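Local coordinates for 16S rRNA methyltransferase (Streptomyces sp. DSM 40477, PDB 3MQ2), which methylates the N1 position of adenine 1408 in 16S rRNA, using S-adenosyl-L-methionine, and so confers resistance to aminoglycosides such as kanamycin and apramycin, at residues A[57-62]-A[87-92]. Residues are numbered along the deposited sequence; the frame is centred on the assembly and turned at random.
With SAH (S-adenosyl-L-homocysteine), chain C.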
ATOM      1  N   LEU A  57      -5.906  -1.185  -4.040  1.00  6.74           N
ATOM      2  CA  LEU A  57      -6.030  -2.328  -4.930  1.00  7.53           C
ATOM      3  C   LEU A  57      -5.495  -3.601  -4.302  1.00 10.48           C
ATOM      4  O   LEU A  57      -4.678  -3.567  -3.364  1.00  9.02           O
ATOM      5  CB  LEU A  57      -5.361  -2.046  -6.271  1.00 12.94           C
ATOM      6  CG  LEU A  57      -3.920  -1.552  -6.237  1.00 14.10           C
ATOM      7  CD1 LEU A  57      -2.987  -2.737  -6.149  1.00 17.14           C
ATOM      8  CD2 LEU A  57      -3.614  -0.733  -7.482  1.00 16.80           C
ATOM      9  N   ASP A  58      -5.997  -4.729  -4.793  1.00  7.13           N
ATOM     10  CA  ASP A  58      -5.456  -6.016  -4.385  1.00  7.78           C
ATOM     11  C   ASP A  58      -5.636  -6.978  -5.534  1.00  9.99           C
ATOM     12  O   ASP A  58      -6.573  -6.835  -6.329  1.00 10.11           O
ATOM     13  CB  ASP A  58      -6.195  -6.571  -3.169  1.00  8.43           C
ATOM     14  CG  ASP A  58      -5.382  -7.613  -2.424  1.00 14.93           C
ATOM     15  OD1 ASP A  58      -4.688  -7.234  -1.453  1.00 13.57           O
ATOM     16  OD2 ASP A  58      -5.411  -8.804  -2.814  1.00 17.88           O
ATOM     17  N   ALA A  59      -4.752  -7.966  -5.597  1.00  9.60           N
ATOM     18  CA  ALA A  59      -4.854  -9.017  -6.620  1.00 10.68           C
ATOM     19  C   ALA A  59      -6.078  -9.899  -6.402  1.00 14.96           C
ATOM     20  O   ALA A  59      -6.591 -10.508  -7.347  1.00 11.55           O
ATOM     21  CB  ALA A  59      -3.600  -9.867  -6.604  1.00 14.28           C
ATOM     22  N   ASP A  60      -6.539  -9.988  -5.154  1.00 13.79           N
ATOM     23  CA  ASP A  60      -7.658 -10.867  -4.810  1.00 16.82           C
ATOM     24  C   ASP A  60      -8.941 -10.070  -4.550  1.00 19.08           C
ATOM     25  O   ASP A  60      -9.086  -9.452  -3.495  1.00 21.96           O
ATOM     26  CB  ASP A  60      -7.297 -11.699  -3.572  1.00 22.13           C
ATOM     27  CG  ASP A  60      -8.410 -12.651  -3.148  1.00 32.08           C
ATOM     28  OD1 ASP A  60      -9.539 -12.557  -3.676  1.00 28.73           O
ATOM     29  OD2 ASP A  60      -8.150 -13.499  -2.269  1.00 44.38           O
ATOM     30  N   LYS A  61      -9.870 -10.087  -5.500  1.00 15.04           N
ATOM     31  CA  LYS A  61     -11.064  -9.254  -5.393  1.00 17.23           C
ATOM     32  C   LYS A  61     -11.968  -9.660  -4.233  1.00 18.29           C
ATOM     33  O   LYS A  61     -12.664  -8.819  -3.669  1.00 18.03           O
ATOM     34  CB  LYS A  61     -11.858  -9.223  -6.707  1.00 19.29           C
ATOM     35  CG  LYS A  61     -12.427 -10.567  -7.178  1.00 19.70           C
ATOM     36  CD  LYS A  61     -13.139 -10.395  -8.531  1.00 21.86           C
ATOM     37  CE  LYS A  61     -13.468 -11.726  -9.203  1.00 27.92           C
ATOM     38  NZ  LYS A  61     -14.444 -12.539  -8.427  1.00 32.12           N
ATOM     39  N   SER A  62     -11.946 -10.939  -3.867  1.00 20.65           N
ATOM     40  CA  SER A  62     -12.834 -11.430  -2.812  1.00 18.90           C
ATOM     41  C   SER A  62     -12.558 -10.786  -1.453  1.00 19.57           C
ATOM     42  O   SER A  62     -13.476 -10.625  -0.645  1.00 16.84           O
ATOM     43  CB  SER A  62     -12.743 -12.950  -2.685  1.00 25.12           C
ATOM     44  OG  SER A  62     -11.485 -13.337  -2.162  1.00 31.89           O
ATOM     45  N   TRP A  87      -9.312  -3.935  -8.695  1.00  8.61           N
ATOM     46  CA  TRP A  87      -8.792  -5.294  -8.780  1.00  9.61           C
ATOM     47  C   TRP A  87      -7.565  -5.266  -9.658  1.00 10.60           C
ATOM     48  O   TRP A  87      -7.678  -5.058 -10.860  1.00  9.59           O
ATOM     49  CB  TRP A  87      -9.848  -6.167  -9.450  1.00  7.61           C
ATOM     50  CG  TRP A  87      -9.602  -7.641  -9.435  1.00 10.36           C
ATOM     51  CD1 TRP A  87      -8.797  -8.360  -8.582  1.00 11.33           C
ATOM     52  CD2 TRP A  87     -10.198  -8.596 -10.327  1.00  9.59           C
ATOM     53  NE1 TRP A  87      -8.873  -9.709  -8.894  1.00 10.96           N
ATOM     54  CE2 TRP A  87      -9.720  -9.871  -9.954  1.00 10.25           C
ATOM     55  CE3 TRP A  87     -11.098  -8.490 -11.391  1.00 10.15           C
ATOM     56  CZ2 TRP A  87     -10.108 -11.034 -10.623  1.00 12.25           C
ATOM     57  CZ3 TRP A  87     -11.484  -9.654 -12.054  1.00 12.35           C
ATOM     58  CH2 TRP A  87     -10.984 -10.904 -11.671  1.00 16.26           C
ATOM     59  N   ALA A  88      -6.388  -5.452  -9.073  1.00  7.85           N
ATOM     60  CA  ALA A  88      -5.158  -5.357  -9.855  1.00  7.97           C
ATOM     61  C   ALA A  88      -3.975  -5.864  -9.064  1.00  8.76           C
ATOM     62  O   ALA A  88      -3.977  -5.808  -7.841  1.00 10.19           O
ATOM     63  CB  ALA A  88      -4.899  -3.905 -10.275  1.00 11.69           C
ATOM     64  N   THR A  89      -2.959  -6.345  -9.775  1.00  8.51           N
ATOM     65  CA  THR A  89      -1.713  -6.741  -9.127  1.00  9.07           C
ATOM     66  C   THR A  89      -0.684  -5.629  -9.203  1.00  9.60           C
ATOM     67  O   THR A  89      -0.768  -4.738 -10.048  1.00 10.34           O
ATOM     68  CB  THR A  89      -1.095  -7.960  -9.819  1.00 10.27           C
ATOM     69  OG1 THR A  89      -0.667  -7.592 -11.134  1.00 10.60           O
ATOM     70  CG2 THR A  89      -2.122  -9.085  -9.914  1.00 12.13           C
ATOM     71  N   ALA A  90       0.326  -5.711  -8.344  1.00 10.57           N
ATOM     72  CA  ALA A  90       1.418  -4.755  -8.403  1.00 12.25           C
ATOM     73  C   ALA A  90       2.249  -4.905  -9.680  1.00 13.83           C
ATOM     74  O   ALA A  90       2.895  -3.947 -10.120  1.00 14.57           O
ATOM     75  CB  ALA A  90       2.304  -4.865  -7.159  1.00 14.74           C
ATOM     76  N   GLU A  91       2.230  -6.096 -10.277  1.00 12.70           N
ATOM     77  CA  GLU A  91       2.925  -6.323 -11.542  1.00 12.08           C
ATOM     78  C   GLU A  91       2.229  -5.626 -12.705  1.00 13.70           C
ATOM     79  O   GLU A  91       2.871  -5.233 -13.682  1.00 14.49           O
ATOM     80  CB  GLU A  91       3.006  -7.824 -11.841  1.00 12.38           C
ATOM     81  CG  GLU A  91       4.008  -8.591 -10.981  1.00 13.73           C
ATOM     82  CD  GLU A  91       3.441  -9.086  -9.672  1.00 19.60           C
ATOM     83  OE1 GLU A  91       2.310  -8.695  -9.301  1.00 14.58           O
ATOM     84  OE2 GLU A  91       4.143  -9.877  -9.006  1.00 19.09           O
ATOM     85  N   ARG A  92       0.908  -5.504 -12.612  1.00 11.40           N
ATOM     86  CA  ARG A  92       0.111  -4.896 -13.674  1.00 10.13           C
ATOM     87  C   ARG A  92      -0.814  -3.836 -13.108  1.00  9.28           C
ATOM     88  O   ARG A  92      -2.028  -4.002 -13.065  1.00 10.36           O
ATOM     89  CB  ARG A  92      -0.712  -5.948 -14.409  1.00 12.67           C
ATOM     90  CG  ARG A  92       0.110  -6.909 -15.246  1.00 16.85           C
ATOM     91  CD  ARG A  92      -0.828  -7.829 -16.000  1.00  9.55           C
ATOM     92  NE  ARG A  92      -0.124  -8.680 -16.945  1.00 11.15           N
ATOM     93  CZ  ARG A  92      -0.743  -9.455 -17.825  1.00 11.09           C
ATOM     94  NH1 ARG A  92      -2.069  -9.488 -17.850  1.00 13.39           N
ATOM     95  NH2 ARG A  92      -0.039 -10.206 -18.654  1.00 12.81           N
TER
HETATM   96  N   SAH C 216      -2.112  -4.201   3.443  0.62  5.86           N
HETATM   97  CA  SAH C 216      -3.191  -5.055   3.908  0.62 13.22           C
HETATM   98  CB  SAH C 216      -3.011  -6.490   3.418  0.62  9.82           C
HETATM   99  CG  SAH C 216      -1.591  -7.029   3.558  0.62 13.11           C
HETATM  100  SD  SAH C 216      -1.535  -8.822   3.316  0.62 17.41           S
HETATM  101  C   SAH C 216      -3.239  -5.018   5.423  0.62 21.89           C
HETATM  102  O   SAH C 216      -4.144  -5.578   6.043  0.62 22.72           O
HETATM  103  OXT SAH C 216      -2.360  -4.424   6.047  0.62 14.06           O
HETATM  104  C5' SAH C 216      -0.683  -8.511   1.749  0.62 13.49           C
HETATM  105  C4' SAH C 216      -1.664  -8.305   0.600  0.62  9.21           C
HETATM  106  O4' SAH C 216      -0.937  -8.045  -0.582  0.62 13.42           O
HETATM  107  C3' SAH C 216      -2.521  -9.539   0.312  0.62 12.13           C
HETATM  108  O3' SAH C 216      -3.875  -9.162   0.277  0.62 13.20           O
HETATM  109  C2' SAH C 216      -2.133 -10.010  -1.072  0.62 12.97           C
HETATM  110  O2' SAH C 216      -3.268 -10.422  -1.813  0.62 14.44           O
HETATM  111  C1' SAH C 216      -1.519  -8.755  -1.659  0.62 10.71           C
HETATM  112  N9  SAH C 216      -0.492  -9.001  -2.678  0.62 15.81           N
HETATM  113  C8  SAH C 216       0.612  -9.811  -2.619  0.62 11.25           C
HETATM  114  N7  SAH C 216       1.279  -9.698  -3.801  0.62 16.73           N
HETATM  115  C5  SAH C 216       0.603  -8.822  -4.590  0.62 12.80           C
HETATM  116  C6  SAH C 216       0.821  -8.338  -5.871  0.62 12.30           C
HETATM  117  N6  SAH C 216       1.876  -8.733  -6.579  0.62 11.46           N
HETATM  118  N1  SAH C 216      -0.068  -7.431  -6.401  0.62 13.59           N
HETATM  119  C2  SAH C 216      -1.164  -7.007  -5.679  0.62 14.33           C
HETATM  120  N3  SAH C 216      -1.387  -7.493  -4.411  0.62 11.22           N
HETATM  121  C4  SAH C 216      -0.505  -8.378  -3.888  0.62 13.81           C
HETATM  122  O   HOH W   1      -9.249 -12.505  -7.443  1.00 17.53           O
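Trp-87 holds CG anti to its backbone N (chi1 -170°), while Lys-61 sets CG between its own N and carbonyl carbon (chi1 63°); these place the lysine CG beside the indole, 3.9 Å from Trp-87 CE2, and the extended chain beyond it crosses one face of the ring. Its CD sits over the centre of the six-membered ring, 3.6 Å from the centroid, in a CH-pi contact, and CE lies above CH2 and CZ2. At the indole edge, Trp-87 NE1 donates to Ala-59 O (2.9 Å); the oxygen stays near the ring plane, but the donor stands above the carbonyl plane and the bond is bent (133°). A water accepts from Lys-61 N and, weakly, from Trp-87 NE1. Closer to the strands, Ala-88 N donates to Asp-58 O at 3.1 Å, continuing the parallel pairing of 52-58 with 83-87. Ala-59 CB touches Thr-89 CG2 at 3.7 Å, beside C2 of the S-adenosyl-L-homocysteine adenine. The carboxylate of Asp-58 takes both ribose hydroxyls, O3' on OD1 and O2' on OD2 (2.9 Å); OD2 also accepts from Asp-60 N in an Asx turn, and Gly-37 N binds OD1. From the other segment, Ala-90 N reaches adenine N1 (2.6 Å) and Glu-91 OE1 accepts from N6. An acidic residue ending the core sheet's second strand (52-58) and gripping the ribose, with the loop after neighbouring strand 83-87 reading the adenine edge, is characteristic of the cofactor site of Rossmann-like methyltransferases.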